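PDB 6K5J: GH3 beta-N-acetylglucosaminidase from Paenibacillaceae, which hydrolyses terminal non-reducing N-acetylglucosamine units from beta-linked N-acetylglucosaminides, as a member of glycoside hydrolase family 3. Local coordinates for residues Leu66-Ile69 and Ala70-Asp74; Asn146-Ile149 and Gly150-Tyr154; Leu254-Glu258 and Leu259-Gly263; Gly414-Leu417 and Lys418-Gly421. All coordinates share one frame; numbering follows the deposited sequence.

Contact 2 (146-154) is the buried one of the four, a loop near the centre of the chain whose arginine holds the bound NAG. The other three are partly buried helix ends far from that sugar. Contacts 1 (66-74) and 4 (414-421) each finish a helix between two parallel strands with a Schellman motif and a serine hydroxyl on a backbone carbonyl; the first belongs to the N-terminal barrel-type domain, the second to the sheet around strand 390-396. Contact 3 (254-263) ends its helix with a wider turn and an arginine on loop carbonyls. Contacts 3 and 4 lie on opposite sides of the chain's centre, their own centres about 51 Å apart.

Contact 1 (Leu66-Ile69 and Ala70-Asp74); sequences LQQI and AAESD
I69 with S73 and Q68 with E72 are each one turn apart at the C-terminal end of helix 56-72, the first pair on its packed flank and the second facing solvent. The tight part gathers on one carbonyl. S73 OG donates to I69 O at 2.7 Å, and S73 N makes a weak bond of 3.3 Å to I69 O, so a hydroxyl and an amide share this acceptor. With OG placed between its own backbone N and carbonyl carbon (chi1 61°), the hydroxyl folds back over the last turn; it also bonds N75 ND2. The side chains of L66 and I69 are buried: both touch A30, L66 reaches I38, and I69 packs on R35 and T39 of helix 32-39. Between the two flanks, Q67 is only partly exposed and its NE2 bonds L78 O.

The outer flank is looser. Q68 and E72 run side by side in the same direction, both extended beyond CG. Q68 NE2 bonds E72 OE2 at 2.9 Å, coming from above the carboxylate plane, with amide and carboxylate turned 75° apart; Q68 CG lies 3.3 Å from E72 OE2. D74, at positive phi, is the C-prime residue of a Schellman motif, its N bonded to A71 O at 3.1 Å and N75 N to A70 O, which closes the helix of the unit 45-47, 56-72, 79-81. A neutral amide thus meets the exposed carboxylate by a single bond, probably a modest tie, whereas the I69 carbonyl at the last turn of the helix gains a short hydroxyl bond beside its weak amide one.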
loop_
_atom_site.group_PDB
_atom_site.type_symbol
_atom_site.label_atom_id
_atom_site.label_comp_id
_atom_site.label_asym_id
_atom_site.label_seq_id
_atom_site.Cartn_x
_atom_site.Cartn_y
_atom_site.Cartn_z
ATOM N N LEU A 66 20.063 8.513 -11.502
ATOM C CA LEU A 66 20.487 8.390 -10.112
ATOM C C LEU A 66 21.620 7.378 -9.968
ATOM O O LEU A 66 22.579 7.611 -9.225
ATOM C CB LEU A 66 19.297 7.998 -9.225
ATOM C CG LEU A 66 18.201 9.066 -9.088
ATOM C CD1 LEU A 66 16.926 8.486 -8.448
ATOM C CD2 LEU A 66 18.695 10.293 -8.293
ATOM N N GLN A 67 21.517 6.243 -10.658
ATOM C CA GLN A 67 22.577 5.245 -10.590
ATOM C C GLN A 67 23.867 5.764 -11.213
ATOM O O GLN A 67 24.966 5.461 -10.731
ATOM C CB GLN A 67 22.120 3.958 -11.274
ATOM C CG GLN A 67 20.903 3.321 -10.603
ATOM C CD GLN A 67 21.226 2.623 -9.309
ATOM O OE1 GLN A 67 22.326 2.772 -8.746
ATOM N NE2 GLN A 67 20.256 1.863 -8.805
ATOM N N GLN A 68 23.749 6.552 -12.279
ATOM C CA GLN A 68 24.934 7.127 -12.905
ATOM C C GLN A 68 25.613 8.126 -11.982
ATOM O O GLN A 68 26.845 8.176 -11.912
ATOM C CB GLN A 68 24.544 7.787 -14.226
ATOM C CG GLN A 68 25.684 8.474 -14.951
ATOM C CD GLN A 68 25.207 9.121 -16.236
ATOM O OE1 GLN A 68 24.003 9.328 -16.426
ATOM N NE2 GLN A 68 26.141 9.449 -17.123
ATOM N N ILE A 69 24.822 8.934 -11.271
ATOM C CA ILE A 69 25.382 9.883 -10.312
ATOM C C ILE A 69 26.157 9.145 -9.233
ATOM O O ILE A 69 27.249 9.568 -8.829
ATOM C CB ILE A 69 24.259 10.755 -9.712
ATOM C CG1 ILE A 69 23.737 11.740 -10.764
ATOM C CG2 ILE A 69 24.732 11.489 -8.455
ATOM C CD1 ILE A 69 22.397 12.408 -10.399
ATOM N N ALA A 70 25.610 8.027 -8.752
ATOM C CA ALA A 70 26.325 7.250 -7.750
ATOM C C ALA A 70 27.572 6.608 -8.347
ATOM O O ALA A 70 28.637 6.616 -7.722
ATOM C CB ALA A 70 25.411 6.185 -7.144
ATOM N N ALA A 71 27.459 6.054 -9.555
ATOM C CA ALA A 71 28.596 5.351 -10.146
ATOM C C ALA A 71 29.742 6.311 -10.415
ATOM O O ALA A 71 30.899 6.026 -10.084
ATOM C CB ALA A 71 28.176 4.641 -11.433
ATOM N N GLU A 72 29.431 7.474 -10.991
ATOM C CA GLU A 72 30.460 8.430 -11.374
ATOM C C GLU A 72 31.110 9.113 -10.180
ATOM O O GLU A 72 32.185 9.699 -10.336
ATOM C CB GLU A 72 29.866 9.467 -12.324
ATOM C CG GLU A 72 29.542 8.882 -13.691
ATOM C CD GLU A 72 28.933 9.885 -14.643
ATOM O OE1 GLU A 72 28.652 11.031 -14.222
ATOM O OE2 GLU A 72 28.734 9.518 -15.816
ATOM N N SER A 73 30.493 9.051 -8.999
ATOM C CA SER A 73 31.073 9.579 -7.770
ATOM C C SER A 73 31.635 8.483 -6.872
ATOM O O SER A 73 31.912 8.740 -5.694
ATOM C CB SER A 73 30.035 10.412 -7.007
ATOM O OG SER A 73 28.907 9.623 -6.638
ATOM N N ASP A 74 31.803 7.270 -7.411
ATOM C CA ASP A 74 32.390 6.130 -6.705
ATOM C C ASP A 74 31.619 5.786 -5.438
ATOM O O ASP A 74 32.201 5.468 -4.398
ATOM C CB ASP A 74 33.872 6.373 -6.409
ATOM C CG ASP A 74 34.697 6.429 -7.678
ATOM O OD1 ASP A 74 34.550 5.510 -8.521
ATOM O OD2 ASP A 74 35.458 7.405 -7.854
#

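Contact 2 (Asn146-Ile149 and Gly150-Tyr154); sequences NPVI and GVRSY. With NAG (2-acetamido-2-deoxy-beta-D-glucopyranose), chain B.
G150 follows the buried I149 with a positive phi (63°), a conformation that favours glycine, and its N bonds N141 OD1. V151 begins a short 3-10 turn and pairs through its backbone with M103. R152 N bonds I149 O at 3.1 Å, and the arginine chain, bent at chi3 (72°), swings the guanidinium back to V148. There NH1 serves two acceptors near the guanidinium plane: V148 O at 2.9 Å, met from above the carbonyl plane, and the acetamido oxygen O7 of NAG, 2.8 Å from R152 NH1. R152 NH2 adds weak bonds to NAG O3 and O7 and a salt bridge to E85; D83, K182, H183 and D268 also bond the sugar. N146 OD1 accepts from V148 N (an Asx turn) and from I149 N (an Asx motif), each at 2.9 Å, which probably steadies the V148-I149 peptide whose carbonyl meets R152. S153 sets CB 3.6 Å from I149 CG2, while its OG bonds D139 O. Y154 then leads on to helix 158-174, packing on V161, L164 and A168, so this loop after strand 132-133 lies between that helix, helix 102-108 and strand 178-184.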
loop_
_atom_site.group_PDB
_atom_site.type_symbol
_atom_site.label_atom_id
_atom_site.label_comp_id
_atom_site.label_asym_id
_atom_site.label_seq_id
_atom_site.Cartn_x
_atom_site.Cartn_y
_atom_site.Cartn_z
ATOM N N ASN A 146 -9.993 -0.284 11.594
ATOM C CA ASN A 146 -8.606 0.102 11.337
ATOM C C ASN A 146 -8.554 1.247 10.323
ATOM O O ASN A 146 -9.014 1.079 9.182
ATOM C CB ASN A 146 -7.796 -1.090 10.835
ATOM C CG ASN A 146 -6.298 -0.794 10.780
ATOM O OD1 ASN A 146 -5.871 0.267 10.318
ATOM N ND2 ASN A 146 -5.497 -1.732 11.267
ATOM N N PRO A 147 -8.036 2.420 10.694
ATOM C CA PRO A 147 -8.099 3.580 9.798
ATOM C C PRO A 147 -6.948 3.693 8.813
ATOM O O PRO A 147 -6.976 4.600 7.975
ATOM C CB PRO A 147 -8.058 4.757 10.779
ATOM C CG PRO A 147 -7.122 4.266 11.859
ATOM C CD PRO A 147 -7.462 2.775 12.012
ATOM N N VAL A 148 -5.942 2.828 8.887
ATOM C CA VAL A 148 -4.770 2.969 8.033
ATOM C C VAL A 148 -4.500 1.739 7.169
ATOM O O VAL A 148 -3.888 1.879 6.094
ATOM C CB VAL A 148 -3.521 3.331 8.872
ATOM C CG1 VAL A 148 -3.201 2.242 9.864
ATOM C CG2 VAL A 148 -2.308 3.634 7.972
ATOM N N ILE A 149 -4.961 0.550 7.556
ATOM C CA ILE A 149 -4.731 -0.648 6.749
ATOM C C ILE A 149 -5.936 -0.879 5.835
ATOM O O ILE A 149 -5.898 -0.516 4.655
ATOM C CB ILE A 149 -4.423 -1.860 7.649
ATOM C CG1 ILE A 149 -3.239 -1.540 8.572
ATOM C CG2 ILE A 149 -4.134 -3.133 6.807
ATOM C CD1 ILE A 149 -1.930 -1.111 7.841
ATOM N N GLY A 150 -7.017 -1.459 6.361
ATOM C CA GLY A 150 -8.214 -1.618 5.536
ATOM C C GLY A 150 -7.932 -2.519 4.347
ATOM O O GLY A 150 -7.349 -3.599 4.499
ATOM N N VAL A 151 -8.277 -2.061 3.133
ATOM C CA VAL A 151 -8.115 -2.909 1.941
ATOM C C VAL A 151 -6.651 -3.129 1.568
ATOM O O VAL A 151 -6.348 -3.870 0.623
ATOM C CB VAL A 151 -8.869 -2.340 0.722
ATOM C CG1 VAL A 151 -10.378 -2.252 0.997
ATOM C CG2 VAL A 151 -8.292 -0.982 0.308
ATOM N N ARG A 152 -5.727 -2.483 2.282
ATOM C CA ARG A 152 -4.313 -2.787 2.074
ATOM C C ARG A 152 -3.916 -4.153 2.623
ATOM O O ARG A 152 -2.819 -4.627 2.315
ATOM C CB ARG A 152 -3.442 -1.703 2.718
ATOM C CG ARG A 152 -3.594 -0.339 2.079
ATOM C CD ARG A 152 -2.972 0.731 2.964
ATOM N NE ARG A 152 -1.521 0.646 2.942
ATOM C CZ ARG A 152 -0.717 1.216 3.835
ATOM N NH1 ARG A 152 -1.222 1.890 4.855
ATOM N NH2 ARG A 152 0.599 1.116 3.700
ATOM N N SER A 153 -4.772 -4.792 3.415
ATOM C CA SER A 153 -4.560 -6.139 3.922
ATOM C C SER A 153 -5.314 -7.139 3.054
ATOM O O SER A 153 -6.402 -6.838 2.560
ATOM C CB SER A 153 -5.054 -6.251 5.370
ATOM O OG SER A 153 -5.259 -7.607 5.736
ATOM N N TYR A 154 -4.742 -8.342 2.874
ATOM C CA TYR A 154 -5.486 -9.383 2.157
ATOM C C TYR A 154 -6.762 -9.777 2.900
ATOM O O TYR A 154 -7.753 -10.159 2.270
ATOM C CB TYR A 154 -4.635 -10.640 1.946
ATOM C CG TYR A 154 -3.355 -10.442 1.179
ATOM C CD1 TYR A 154 -3.365 -10.194 -0.193
ATOM C CD2 TYR A 154 -2.130 -10.515 1.831
ATOM C CE1 TYR A 154 -2.179 -10.024 -0.896
ATOM C CE2 TYR A 154 -0.949 -10.342 1.143
ATOM C CZ TYR A 154 -0.973 -10.100 -0.210
ATOM O OH TYR A 154 0.211 -9.919 -0.873
HETATM C C1 NAG B . 4.396 5.122 5.836
HETATM C C2 NAG B . 3.532 3.862 5.571
HETATM C C3 NAG B . 4.342 2.768 4.852
HETATM C C4 NAG B . 5.099 3.331 3.657
HETATM C C5 NAG B . 5.952 4.503 4.115
HETATM C C6 NAG B . 6.754 5.148 3.007
HETATM C C7 NAG B . 1.727 3.024 7.034
HETATM C C8 NAG B . 1.395 2.491 8.401
HETATM N N2 NAG B . 3.007 3.351 6.831
HETATM O O1 NAG B . 3.546 6.155 6.207
HETATM O O3 NAG B . 3.473 1.727 4.415
HETATM O O4 NAG B . 5.930 2.329 3.083
HETATM O O5 NAG B . 5.080 5.510 4.638
HETATM O O6 NAG B . 5.914 5.851 2.099
HETATM O O7 NAG B . 0.878 3.130 6.151
#

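Contact 3 (Leu254-Glu258 and Leu259-Gly263); sequences LLRGE and LGYDG
R256 grips the loop that leaves its own helix: NH1 bonds G263 O at 2.8 Å, almost straight (176°) and in both the carbonyl and guanidinium planes. The same nitrogen bonds Y261 O at 3.2 Å, from above the carbonyl plane. The NH1 amino group thus reaches two carbonyls two residues apart, probably with one N-H for each. A water donates to R256 O and, weakly, to Y261 O. Beside it lies an apolar side. L255 and Y261 run side by side, with L255 CD1 3.5 Å from Y261 CB, and L254 and L259 do likewise, L254 CD1 lying 3.9 Å from L259 CD1.

Behind these pairings lies the backbone of the helix end. Helix 249-258 ends in a wider, pi-type turn: L259 N bonds L254 O at 2.8 Å, five residues back, and Y261 N bonds L255 O at 3.0 Å, six back. G260, at positive phi (68°), turns the chain, its CA 3.1 Å from R256 O. The peptide then runs into strand 264-266, completing the crossover from the parallel neighbour 226-229 in this barrel-type domain.

Further out, the arginine is bent at chi2 (-118°), which brings the guanidinium alongside the loop, and its NH2 is anchored by D294 in a salt bridge and by G292 O. Y261 OH bonds V224 O, and G263 N sits over one face of the tyrosine ring. L254, L255 and L259 pack on F184 of strand 178-184; I220 of helix 213-222 touches L255, L259 and Y261. At the surface E258 pairs with R205, and D262 with R332.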
loop_
_atom_site.group_PDB
_atom_site.type_symbol
_atom_site.label_atom_id
_atom_site.label_comp_id
_atom_site.label_asym_id
_atom_site.label_seq_id
_atom_site.Cartn_x
_atom_site.Cartn_y
_atom_site.Cartn_z
ATOM N N LEU A 254 12.806 -10.272 19.015
ATOM C CA LEU A 254 11.777 -11.100 18.401
ATOM C C LEU A 254 12.088 -11.392 16.936
ATOM O O LEU A 254 12.101 -12.556 16.521
ATOM C CB LEU A 254 10.423 -10.411 18.560
ATOM C CG LEU A 254 9.175 -10.988 17.903
ATOM C CD1 LEU A 254 8.889 -12.386 18.419
ATOM C CD2 LEU A 254 7.993 -10.060 18.178
ATOM N N LEU A 255 12.340 -10.349 16.136
ATOM C CA LEU A 255 12.541 -10.544 14.701
ATOM C C LEU A 255 13.874 -11.231 14.408
ATOM O O LEU A 255 13.925 -12.221 13.671
ATOM C CB LEU A 255 12.467 -9.196 13.981
ATOM C CG LEU A 255 12.707 -9.163 12.466
ATOM C CD1 LEU A 255 11.830 -10.189 11.735
ATOM C CD2 LEU A 255 12.407 -7.747 11.950
ATOM N N ARG A 256 14.969 -10.690 14.940
ATOM C CA ARG A 256 16.288 -11.258 14.682
ATOM C C ARG A 256 16.537 -12.509 15.516
ATOM O O ARG A 256 17.122 -13.478 15.025
ATOM C CB ARG A 256 17.371 -10.222 14.975
ATOM C CG ARG A 256 17.190 -8.922 14.203
ATOM C CD ARG A 256 18.350 -8.711 13.300
ATOM N NE ARG A 256 18.327 -7.414 12.642
ATOM C CZ ARG A 256 18.242 -7.260 11.329
ATOM N NH1 ARG A 256 18.148 -8.331 10.543
ATOM N NH2 ARG A 256 18.258 -6.045 10.804
ATOM N N GLY A 257 16.121 -12.494 16.773
ATOM C CA GLY A 257 16.411 -13.592 17.674
ATOM C C GLY A 257 15.430 -14.733 17.535
ATOM O O GLY A 257 15.783 -15.792 17.010
ATOM N N GLU A 258 14.192 -14.522 17.992
ATOM C CA GLU A 258 13.205 -15.595 17.976
ATOM C C GLU A 258 12.924 -16.075 16.559
ATOM O O GLU A 258 12.797 -17.282 16.325
ATOM C CB GLU A 258 11.907 -15.140 18.642
ATOM C CG GLU A 258 12.022 -14.827 20.133
ATOM C CD GLU A 258 10.664 -14.677 20.794
ATOM O OE1 GLU A 258 9.761 -15.480 20.494
ATOM O OE2 GLU A 258 10.486 -13.756 21.616
ATOM N N LEU A 259 12.802 -15.149 15.605
ATOM C CA LEU A 259 12.441 -15.492 14.238
ATOM C C LEU A 259 13.649 -15.698 13.336
ATOM O O LEU A 259 13.481 -16.120 12.186
ATOM C CB LEU A 259 11.517 -14.405 13.648
ATOM C CG LEU A 259 10.023 -14.441 14.007
ATOM C CD1 LEU A 259 9.724 -14.805 15.454
ATOM C CD2 LEU A 259 9.331 -13.124 13.657
ATOM N N GLY A 260 14.856 -15.417 13.824
ATOM C CA GLY A 260 16.063 -15.704 13.064
ATOM C C GLY A 260 16.271 -14.869 11.815
ATOM O O GLY A 260 17.012 -15.278 10.919
ATOM N N TYR A 261 15.639 -13.710 11.716
ATOM C CA TYR A 261 15.729 -12.933 10.488
ATOM C C TYR A 261 17.049 -12.170 10.433
ATOM O O TYR A 261 17.314 -11.323 11.286
ATOM C CB TYR A 261 14.559 -11.965 10.379
ATOM C CG TYR A 261 14.524 -11.299 9.031
ATOM C CD1 TYR A 261 14.395 -12.058 7.877
ATOM C CD2 TYR A 261 14.675 -9.921 8.906
ATOM C CE1 TYR A 261 14.367 -11.458 6.619
ATOM C CE2 TYR A 261 14.651 -9.309 7.659
ATOM C CZ TYR A 261 14.496 -10.084 6.524
ATOM O OH TYR A 261 14.474 -9.489 5.286
ATOM N N ASP A 262 17.869 -12.459 9.422
ATOM C CA ASP A 262 19.136 -11.765 9.230
ATOM C C ASP A 262 19.128 -10.896 7.976
ATOM O O ASP A 262 20.191 -10.455 7.526
ATOM C CB ASP A 262 20.298 -12.770 9.191
ATOM C CG ASP A 262 21.676 -12.097 9.321
ATOM O OD1 ASP A 262 21.819 -11.119 10.095
ATOM O OD2 ASP A 262 22.619 -12.550 8.635
ATOM N N GLY A 263 17.954 -10.629 7.409
ATOM C CA GLY A 263 17.850 -9.769 6.252
ATOM C C GLY A 263 17.767 -8.304 6.642
ATOM O O GLY A 263 18.016 -7.907 7.781
HETATM O O HOH W 1 19.678 -12.750 13.307
#

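Contact 4 (Gly414-Leu417 and Lys418-Gly421); sequences GYWL and KSAG
K418 and S419 carry the regular backbone bonds of this helix end: K418 N to G414 O at 2.8 Å and S419 N to Y415 O at 3.0 Å. Beyond them the pattern changes. A420 N divides between two acceptors, weakly in each case, W416 O at 3.1 Å and L417 O at 3.0 Å, while A420 O accepts from K386 NZ. G421 N bonds K418 O, and with its positive phi (94°), a backbone conformation suited to glycine, G421 closes a Schellman motif.

One side-chain hydrogen bond belongs here. S419 OG donates to W416 O at 2.9 Å, its chi1 of 89° turning the hydroxyl back toward the preceding turn, and the same OG lies 3.9 Å from W416 CE3, obliquely to the indole.

Helix 413-419 is the connection of a beta-alpha-beta unit between the parallel strands 390-396 and 424-430, and G414 N bonds E426 OE2 of the second strand.

Packing divides by flank. L417, buried, packs on V424, L384 and A514. W416 extends over helix 507-517, touching M510, R511 and A514, while Y415 CD2 lies over one indole face. K418 is extended beyond CG and exposed, yet its stem leans on the helix, CG 3.2 Å from G414 O, and also touches V424. Past the turn, A420 sets CB 3.5 Å from L417 O.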
loop_
_atom_site.group_PDB
_atom_site.type_symbol
_atom_site.label_atom_id
_atom_site.label_comp_id
_atom_site.label_asym_id
_atom_site.label_seq_id
_atom_site.Cartn_x
_atom_site.Cartn_y
_atom_site.Cartn_z
ATOM N N GLY A 414 -19.623 3.809 -14.174
ATOM C CA GLY A 414 -20.444 4.346 -15.247
ATOM C C GLY A 414 -19.816 4.130 -16.607
ATOM O O GLY A 414 -20.509 3.812 -17.576
ATOM N N TYR A 415 -18.492 4.294 -16.692
ATOM C CA TYR A 415 -17.757 4.003 -17.920
ATOM C C TYR A 415 -18.044 2.590 -18.419
ATOM O O TYR A 415 -18.357 2.380 -19.597
ATOM C CB TYR A 415 -16.260 4.203 -17.671
ATOM C CG TYR A 415 -15.350 3.731 -18.797
ATOM C CD1 TYR A 415 -14.989 4.591 -19.837
ATOM C CD2 TYR A 415 -14.849 2.431 -18.812
ATOM C CE1 TYR A 415 -14.156 4.161 -20.865
ATOM C CE2 TYR A 415 -14.013 1.993 -19.823
ATOM C CZ TYR A 415 -13.670 2.865 -20.847
ATOM O OH TYR A 415 -12.844 2.431 -21.854
ATOM N N TRP A 416 -17.947 1.596 -17.532
ATOM C CA TRP A 416 -18.146 0.221 -17.985
ATOM C C TRP A 416 -19.612 -0.067 -18.285
ATOM O O TRP A 416 -19.924 -0.816 -19.219
ATOM C CB TRP A 416 -17.600 -0.759 -16.948
ATOM C CG TRP A 416 -16.112 -0.698 -16.852
ATOM C CD1 TRP A 416 -15.382 -0.170 -15.835
ATOM C CD2 TRP A 416 -15.173 -1.170 -17.820
ATOM N NE1 TRP A 416 -14.037 -0.290 -16.102
ATOM C CE2 TRP A 416 -13.884 -0.903 -17.316
ATOM C CE3 TRP A 416 -15.296 -1.802 -19.062
ATOM C CZ2 TRP A 416 -12.723 -1.256 -18.008
ATOM C CZ3 TRP A 416 -14.150 -2.141 -19.752
ATOM C CH2 TRP A 416 -12.876 -1.866 -19.222
ATOM N N LEU A 417 -20.530 0.487 -17.495
ATOM C CA LEU A 417 -21.940 0.277 -17.803
ATOM C C LEU A 417 -22.289 0.892 -19.151
ATOM O O LEU A 417 -23.020 0.290 -19.948
ATOM C CB LEU A 417 -22.816 0.850 -16.696
ATOM C CG LEU A 417 -22.846 0.061 -15.386
ATOM C CD1 LEU A 417 -23.670 0.805 -14.365
ATOM C CD2 LEU A 417 -23.399 -1.351 -15.605
ATOM N N LYS A 418 -21.758 2.087 -19.425
ATOM C CA LYS A 418 -21.948 2.718 -20.728
ATOM C C LYS A 418 -21.384 1.855 -21.849
ATOM O O LYS A 418 -22.000 1.721 -22.915
ATOM C CB LYS A 418 -21.286 4.096 -20.732
ATOM C CG LYS A 418 -22.108 5.169 -20.058
ATOM C CD LYS A 418 -21.345 6.498 -19.994
ATOM C CE LYS A 418 -22.147 7.537 -19.223
ATOM N NZ LYS A 418 -21.297 8.676 -18.751
ATOM N N SER A 419 -20.213 1.258 -21.634
ATOM C CA SER A 419 -19.651 0.420 -22.682
ATOM C C SER A 419 -20.512 -0.808 -22.950
ATOM O O SER A 419 -20.443 -1.375 -24.045
ATOM C CB SER A 419 -18.215 0.018 -22.322
ATOM O OG SER A 419 -18.198 -1.185 -21.572
ATOM N N ALA A 420 -21.335 -1.218 -21.990
ATOM C CA ALA A 420 -22.229 -2.348 -22.173
ATOM C C ALA A 420 -23.555 -1.949 -22.806
ATOM O O ALA A 420 -24.413 -2.814 -23.004
ATOM C CB ALA A 420 -22.486 -3.038 -20.833
ATOM N N GLY A 421 -23.751 -0.669 -23.109
ATOM C CA GLY A 421 -24.977 -0.211 -23.730
ATOM C C GLY A 421 -26.042 0.292 -22.782
ATOM O O GLY A 421 -27.184 0.490 -23.211
#